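Local atomic coordinates of N-ACETYLMURAMOYL-L-ALANINE AMIDASE CwlV (Paenibacillus polymyxa, PDB entry 1JWQ), a protein that probably hydrolyses the amide bond between N-acetylmuramoyl and L-alanine in bacterial cell-wall peptidoglycan, through its zinc-dependent catalytic domain. Residues A[110-113]-A[114-118]. Residues are numbered along the deposited sequence; the frame is centred on the assembly and turned at random.
Sequences KYFA and PATGL
Thr116 folds back on Ala113 and Phe112 in a local contact at the C-terminal end of helix 102-116, the helix of a beta-alpha-beta unit between strands 92-96 and 120-125 of the amidase domain. An ST turn sits at the helix end: Leu118 N donates to Thr116 OG1 at 3.1 Å, nearly straight at 166°. Thr116 OG1 in turn donates to Ala113 O at 3.0 Å, in the carbonyl plane, and is also hydrogen-bonded to Thr92 of strand 92-96. OG1 lies between the backbone N and the carbonyl carbon (chi1 72°), a setting that lets it reach Ala113 O behind it and Leu118 N ahead. Ala113 O also accepts from Thr116 N at 3.2 Å, but this donor stands 60° out of the carbonyl plane; the bond from Gly117 N is weak. Gly117, with positive phi, is where the chain leaves helical geometry. Two residues before Thr116 the helix is kinked at Pro114, whose nitrogen has no hydrogen to give; Pro114 CD lies 3.2 Å from Lys110 O, where a helical N-H would otherwise bond. On the buried side, Thr116 CG2 approaches the Phe112 ring obliquely, 3.8 Å from CE2, and Phe112 continues inward onto Val164 and Ile168 of helix 158-176 and Leu141 of strand 138-145. A valine in place of Thr116 would probably keep much of this apolar contact but leave Leu118 N and the Thr92 hydroxyl without their mate. A water bridges the two carbonyls, donating to Ala113 O at 2.7 Å and to Leu118 O at 2.9 Å.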
ATOM      1  N   LYS A 110       8.912   2.576   9.204  1.00 12.44           N
ATOM      2  CA  LYS A 110       9.479   1.998  10.423  1.00 11.84           C
ATOM      3  C   LYS A 110       8.905   0.612  10.734  1.00 12.56           C
ATOM      4  O   LYS A 110       9.628  -0.292  11.156  1.00 14.98           O
ATOM      5  CB  LYS A 110       9.222   2.939  11.607  1.00 13.32           C
ATOM      6  CG  LYS A 110       9.855   2.500  12.924  1.00 13.59           C
ATOM      7  CD  LYS A 110       9.499   3.460  14.053  1.00 18.94           C
ATOM      8  CE  LYS A 110      10.363   3.222  15.289  1.00 23.73           C
ATOM      9  NZ  LYS A 110      10.372   1.797  15.719  1.00 27.38           N
ATOM     10  N   TYR A 111       7.607   0.438  10.517  1.00 12.85           N
ATOM     11  CA  TYR A 111       6.969  -0.846  10.804  1.00 14.41           C
ATOM     12  C   TYR A 111       6.733  -1.703   9.573  1.00 14.56           C
ATOM     13  O   TYR A 111       6.758  -2.936   9.632  1.00 15.27           O
ATOM     14  CB  TYR A 111       5.645  -0.610  11.529  1.00 16.20           C
ATOM     15  CG  TYR A 111       5.832   0.144  12.819  1.00 16.53           C
ATOM     16  CD1 TYR A 111       5.738   1.536  12.857  1.00 16.81           C
ATOM     17  CD2 TYR A 111       6.177  -0.528  13.991  1.00 17.13           C
ATOM     18  CE1 TYR A 111       5.987   2.240  14.035  1.00 17.63           C
ATOM     19  CE2 TYR A 111       6.428   0.163  15.166  1.00 17.05           C
ATOM     20  CZ  TYR A 111       6.334   1.545  15.182  1.00 17.67           C
ATOM     21  OH  TYR A 111       6.594   2.231  16.346  1.00 18.63           O
ATOM     22  N   PHE A 112       6.508  -1.036   8.453  1.00 14.18           N
ATOM     23  CA  PHE A 112       6.249  -1.703   7.187  1.00 13.99           C
ATOM     24  C   PHE A 112       7.484  -2.396   6.596  1.00 14.26           C
ATOM     25  O   PHE A 112       7.449  -3.589   6.284  1.00 12.97           O
ATOM     26  CB  PHE A 112       5.685  -0.661   6.213  1.00 13.96           C
ATOM     27  CG  PHE A 112       5.720  -1.073   4.774  1.00 13.77           C
ATOM     28  CD1 PHE A 112       6.307  -0.239   3.826  1.00 11.67           C
ATOM     29  CD2 PHE A 112       5.142  -2.266   4.355  1.00 13.54           C
ATOM     30  CE1 PHE A 112       6.316  -0.587   2.481  1.00 11.39           C
ATOM     31  CE2 PHE A 112       5.147  -2.620   3.011  1.00 10.99           C
ATOM     32  CZ  PHE A 112       5.731  -1.783   2.073  1.00 11.27           C
ATOM     33  N   ALA A 113       8.576  -1.652   6.457  1.00 14.40           N
ATOM     34  CA  ALA A 113       9.798  -2.190   5.871  1.00 15.26           C
ATOM     35  C   ALA A 113      10.333  -3.470   6.520  1.00 14.49           C
ATOM     36  O   ALA A 113      10.575  -4.462   5.835  1.00 15.07           O
ATOM     37  CB  ALA A 113      10.882  -1.108   5.858  1.00 16.42           C
ATOM     38  N   PRO A 114      10.534  -3.466   7.848  1.00 15.15           N
ATOM     39  CA  PRO A 114      11.048  -4.671   8.511  1.00 14.80           C
ATOM     40  C   PRO A 114      10.128  -5.874   8.337  1.00 14.46           C
ATOM     41  O   PRO A 114      10.584  -7.016   8.320  1.00 15.66           O
ATOM     42  CB  PRO A 114      11.153  -4.242   9.973  1.00 15.38           C
ATOM     43  CG  PRO A 114      11.408  -2.767   9.874  1.00 16.80           C
ATOM     44  CD  PRO A 114      10.429  -2.352   8.805  1.00 15.63           C
ATOM     45  N   ALA A 115       8.830  -5.612   8.206  1.00 14.01           N
ATOM     46  CA  ALA A 115       7.855  -6.684   8.041  1.00 14.80           C
ATOM     47  C   ALA A 115       8.011  -7.447   6.727  1.00 13.92           C
ATOM     48  O   ALA A 115       7.748  -8.645   6.677  1.00 12.90           O
ATOM     49  CB  ALA A 115       6.433  -6.128   8.165  1.00 12.52           C
ATOM     50  N   THR A 116       8.427  -6.771   5.660  1.00 14.86           N
ATOM     51  CA  THR A 116       8.598  -7.466   4.387  1.00 15.62           C
ATOM     52  C   THR A 116       9.849  -8.336   4.434  1.00 17.31           C
ATOM     53  O   THR A 116       9.915  -9.385   3.789  1.00 17.43           O
ATOM     54  CB  THR A 116       8.738  -6.494   3.194  1.00 13.69           C
ATOM     55  OG1 THR A 116      10.015  -5.848   3.241  1.00 15.10           O
ATOM     56  CG2 THR A 116       7.632  -5.444   3.226  1.00 12.24           C
ATOM     57  N   GLY A 117      10.839  -7.893   5.205  1.00 19.05           N
ATOM     58  CA  GLY A 117      12.079  -8.640   5.313  1.00 19.20           C
ATOM     59  C   GLY A 117      12.867  -8.585   4.019  1.00 18.82           C
ATOM     60  O   GLY A 117      13.868  -9.282   3.863  1.00 20.75           O
ATOM     61  N   LEU A 118      12.412  -7.758   3.084  1.00 16.16           N
ATOM     62  CA  LEU A 118      13.085  -7.613   1.800  1.00 14.63           C
ATOM     63  C   LEU A 118      14.084  -6.467   1.895  1.00 15.02           C
ATOM     64  O   LEU A 118      14.147  -5.773   2.912  1.00 14.10           O
ATOM     65  CB  LEU A 118      12.061  -7.329   0.701  1.00 14.51           C
ATOM     66  CG  LEU A 118      10.898  -8.324   0.610  1.00 13.63           C
ATOM     67  CD1 LEU A 118       9.907  -7.847  -0.446  1.00 13.95           C
ATOM     68  CD2 LEU A 118      11.426  -9.714   0.265  1.00 13.36           C
TER
HETATM   69  O   HOH W   1      12.364  -3.821   3.982  1.00 21.52           O